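Local coordinates for dihydropteroate synthase (Burkholderia cenocepacia, PDB 2Y5S), which catalyses the condensation of para-aminobenzoate with 6-hydroxymethyl-7,8-dihydropterin diphosphate to give 7,8-dihydropteroate, a step of folate biosynthesis, at the 7,8-dihydropteroate site. Sequence-based numbering; all coordinates share one arbitrary frame.

The 7,8-dihydropteroate site. Residues 70-72, 103, 122, 124, 144, 146, 193, 196-198, 229, 231, 235-236, 270. With 78H (7,8-dihydropteroate), chain B.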
# COMPACT_ATOMS: atom_id res chain seq x y z
N THR A 70 11.65 -12.84 20.07
CA THR A 70 10.90 -11.87 20.86
C THR A 70 9.44 -11.79 20.35
O THR A 70 9.04 -10.80 19.74
CB THR A 70 11.53 -10.47 20.70
OG1 THR A 70 11.97 -10.34 19.35
CG2 THR A 70 12.72 -10.28 21.65
N ARG A 71 8.68 -12.85 20.59
CA ARG A 71 7.30 -12.93 20.11
C ARG A 71 6.50 -13.84 21.04
O ARG A 71 7.08 -14.73 21.66
CB ARG A 71 7.25 -13.46 18.66
CG ARG A 71 7.66 -14.93 18.48
CD ARG A 71 7.20 -15.51 17.14
NE ARG A 71 7.71 -16.86 16.91
CZ ARG A 71 7.20 -17.99 17.43
NH1 ARG A 71 6.13 -17.96 18.23
NH2 ARG A 71 7.76 -19.16 17.14
N PRO A 72 5.17 -13.64 21.12
CA PRO A 72 4.34 -14.48 21.99
C PRO A 72 4.50 -15.98 21.73
O PRO A 72 4.59 -16.40 20.57
CB PRO A 72 2.91 -14.03 21.64
CG PRO A 72 3.06 -12.67 21.11
CD PRO A 72 4.35 -12.68 20.36
N ASP A 103 16.97 -5.87 19.19
CA ASP A 103 15.67 -6.42 19.61
C ASP A 103 15.91 -7.34 20.79
O ASP A 103 16.19 -8.55 20.63
CB ASP A 103 15.01 -7.16 18.45
CG ASP A 103 13.67 -7.79 18.83
OD1 ASP A 103 13.14 -7.51 19.90
OD2 ASP A 103 13.15 -8.58 18.04
N ASN A 122 15.56 -1.85 21.34
CA ASN A 122 14.17 -2.08 20.98
C ASN A 122 13.61 -3.19 21.89
O ASN A 122 13.96 -4.35 21.73
CB ASN A 122 14.08 -2.46 19.49
CG ASN A 122 12.70 -2.85 19.09
OD1 ASN A 122 11.73 -2.36 19.64
ND2 ASN A 122 12.59 -3.74 18.10
N ILE A 124 10.57 -5.24 23.63
CA ILE A 124 9.19 -5.70 23.70
C ILE A 124 8.55 -5.61 25.10
O ILE A 124 7.33 -5.56 25.21
CB ILE A 124 9.04 -7.11 23.14
CG1 ILE A 124 9.78 -8.14 23.99
CG2 ILE A 124 9.45 -7.15 21.65
CD1 ILE A 124 9.17 -9.54 23.85
N CYS A 144 13.23 2.22 22.08
CA CYS A 144 11.85 1.94 21.71
C CYS A 144 11.14 1.15 22.80
O CYS A 144 11.43 -0.02 23.03
CB CYS A 144 11.76 1.20 20.39
SG CYS A 144 10.02 0.93 19.88
N MET A 146 7.96 -0.62 23.66
CA MET A 146 6.79 -1.25 23.08
C MET A 146 5.74 -1.62 24.13
O MET A 146 6.07 -1.90 25.29
CB MET A 146 7.22 -2.50 22.31
CG MET A 146 6.19 -3.00 21.30
SD MET A 146 6.56 -4.68 20.73
CE MET A 146 5.76 -5.66 22.01
N ASP A 193 5.90 2.22 20.53
CA ASP A 193 5.37 1.22 19.63
C ASP A 193 4.18 0.52 20.30
O ASP A 193 4.32 -0.02 21.41
CB ASP A 193 6.52 0.27 19.31
CG ASP A 193 6.14 -0.87 18.39
OD1 ASP A 193 4.95 -1.19 18.21
OD2 ASP A 193 7.08 -1.49 17.85
N PHE A 196 1.91 -4.39 17.84
CA PHE A 196 0.97 -5.20 17.09
C PHE A 196 1.26 -6.67 17.33
O PHE A 196 2.41 -7.11 17.28
CB PHE A 196 1.04 -4.83 15.60
CG PHE A 196 0.53 -3.46 15.29
CD1 PHE A 196 -0.83 -3.23 15.21
CD2 PHE A 196 1.40 -2.40 15.05
CE1 PHE A 196 -1.31 -1.95 14.93
CE2 PHE A 196 0.91 -1.13 14.74
CZ PHE A 196 -0.44 -0.91 14.68
N GLY A 197 0.21 -7.40 17.71
CA GLY A 197 0.25 -8.85 17.87
C GLY A 197 0.76 -9.34 19.21
O GLY A 197 0.96 -10.55 19.37
N PHE A 198 0.97 -8.43 20.16
CA PHE A 198 1.40 -8.78 21.52
C PHE A 198 0.30 -8.53 22.56
O PHE A 198 0.21 -7.44 23.14
CB PHE A 198 2.61 -7.97 21.93
CG PHE A 198 3.87 -8.29 21.17
CD1 PHE A 198 4.16 -7.63 19.99
CD2 PHE A 198 4.79 -9.20 21.69
CE1 PHE A 198 5.34 -7.87 19.31
CE2 PHE A 198 6.00 -9.45 21.03
CZ PHE A 198 6.28 -8.78 19.84
N LEU A 229 7.21 3.77 16.24
CA LEU A 229 7.69 2.65 15.45
C LEU A 229 6.55 1.63 15.39
O LEU A 229 5.90 1.36 16.40
CB LEU A 229 8.94 2.06 16.10
CG LEU A 229 9.71 0.96 15.33
CD1 LEU A 229 11.18 0.98 15.79
CD2 LEU A 229 9.13 -0.42 15.52
N GLY A 231 5.46 -2.31 13.81
CA GLY A 231 5.92 -3.55 13.21
C GLY A 231 4.75 -4.47 12.98
O GLY A 231 4.18 -4.97 13.95
N LYS A 235 2.71 -10.64 10.05
CA LYS A 235 2.11 -11.06 11.31
C LYS A 235 0.73 -11.64 11.09
O LYS A 235 0.12 -11.46 10.03
CB LYS A 235 2.04 -9.89 12.30
CG LYS A 235 3.38 -9.51 12.87
CD LYS A 235 3.25 -8.57 14.08
CE LYS A 235 4.64 -8.22 14.67
NZ LYS A 235 4.57 -7.08 15.63
N SER A 236 0.24 -12.31 12.13
CA SER A 236 -1.09 -12.94 12.16
C SER A 236 -2.24 -12.04 11.81
O SER A 236 -3.20 -12.46 11.16
CB SER A 236 -1.34 -13.53 13.55
OG SER A 236 -0.56 -14.68 13.67
N ARG A 270 8.92 -1.39 10.67
CA ARG A 270 9.83 -2.51 10.86
C ARG A 270 9.35 -3.63 9.98
O ARG A 270 8.21 -4.09 10.16
CB ARG A 270 9.84 -2.88 12.35
CG ARG A 270 10.78 -4.01 12.74
CD ARG A 270 10.67 -4.29 14.26
NE ARG A 270 11.54 -5.40 14.64
CZ ARG A 270 11.24 -6.70 14.53
NH1 ARG A 270 10.07 -7.11 14.04
NH2 ARG A 270 12.14 -7.60 14.89
O4 78H B . 6.23 -5.26 16.35
C4 78H B . 7.34 -5.17 16.89
C5 78H B . 8.15 -6.29 17.04
N3 78H B . 7.80 -3.92 17.36
C9 78H B . 9.39 -6.13 17.66
N5 78H B . 7.77 -7.50 16.57
C2 78H B . 9.05 -3.83 18.00
N8 78H B . 10.23 -7.22 17.83
N1 78H B . 9.81 -4.93 18.11
C6 78H B . 8.47 -8.61 16.85
N2 78H B . 9.50 -2.67 18.50
C7 78H B . 9.71 -8.59 17.76
C10 78H B . 8.03 -9.94 16.25
N11 78H B . 7.04 -10.58 17.11
C15 78H B . 5.88 -11.01 16.61
C16 78H B . 5.90 -11.79 15.46
C17 78H B . 4.69 -10.67 17.25
C18 78H B . 4.69 -12.24 14.95
C19 78H B . 3.49 -11.11 16.73
C20 78H B . 3.49 -11.90 15.58
C21 78H B . 2.16 -12.39 14.99
O22 78H B . 1.13 -11.85 15.42
O23 78H B . 2.18 -13.23 14.08
O HOH W 1 4.40 -3.12 16.43
O HOH W 2 0.19 -12.50 18.09
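The product 7,8-dihydropteroate lies in the active site of a TIM barrel, pterin end deepest, and most of its surface is buried. Hydrogen bonds read the pterin edge. Asn122 has CG anti to its backbone N (chi1 174°). Its OD1 takes the 2-amino N2 on an in-plane lone pair at 2.5 Å, nearly straight, and its ND2 gives to ring N1 at 3.0 Å. Asp193 OD2 accepts from both N3 (2.6 Å) and N2, which approach from above the carboxylate plane. Lys235 runs extended beyond CG, and NZ donates to the 4-oxo O4 at 2.6 Å. The Phe196 and Gly231 carbonyls also accept from NZ and fix its position. Water 1 links O4 to Asp193 OD1 and Gly231 N.

The Arg270 guanidinium lies over the pterin, and 78H N8 is 3.4 Å above the guanidinium plane. A salt bridge from Arg270 NH2 to Asp103 OD2 probably helps steady it. Met146 SD touches the pterin at N3 and C2. Lys235 CE sits over the aminobenzoate ring, 3.5 Å from its centroid. The C17 edge of the 78H aminobenzoate ring points at a face of the Phe198 ring, the planes 73° apart. On the side away from Lys235, Arg71 CB and Pro72 CD, both poorly ordered, pack near N11 and C17.

At the outer end, the carboxylate O23 receives Ser236 N (2.9 Å), at the start of helix 236-239, and Ser236 OG. The helix N-terminus may help stabilise its charge. Water 2 joins O22 to Gly197 O.

The site thus selects the pterin deep inside and holds the aminobenzoate nearer the mouth, with C10-N11 between them, the bond the enzyme makes.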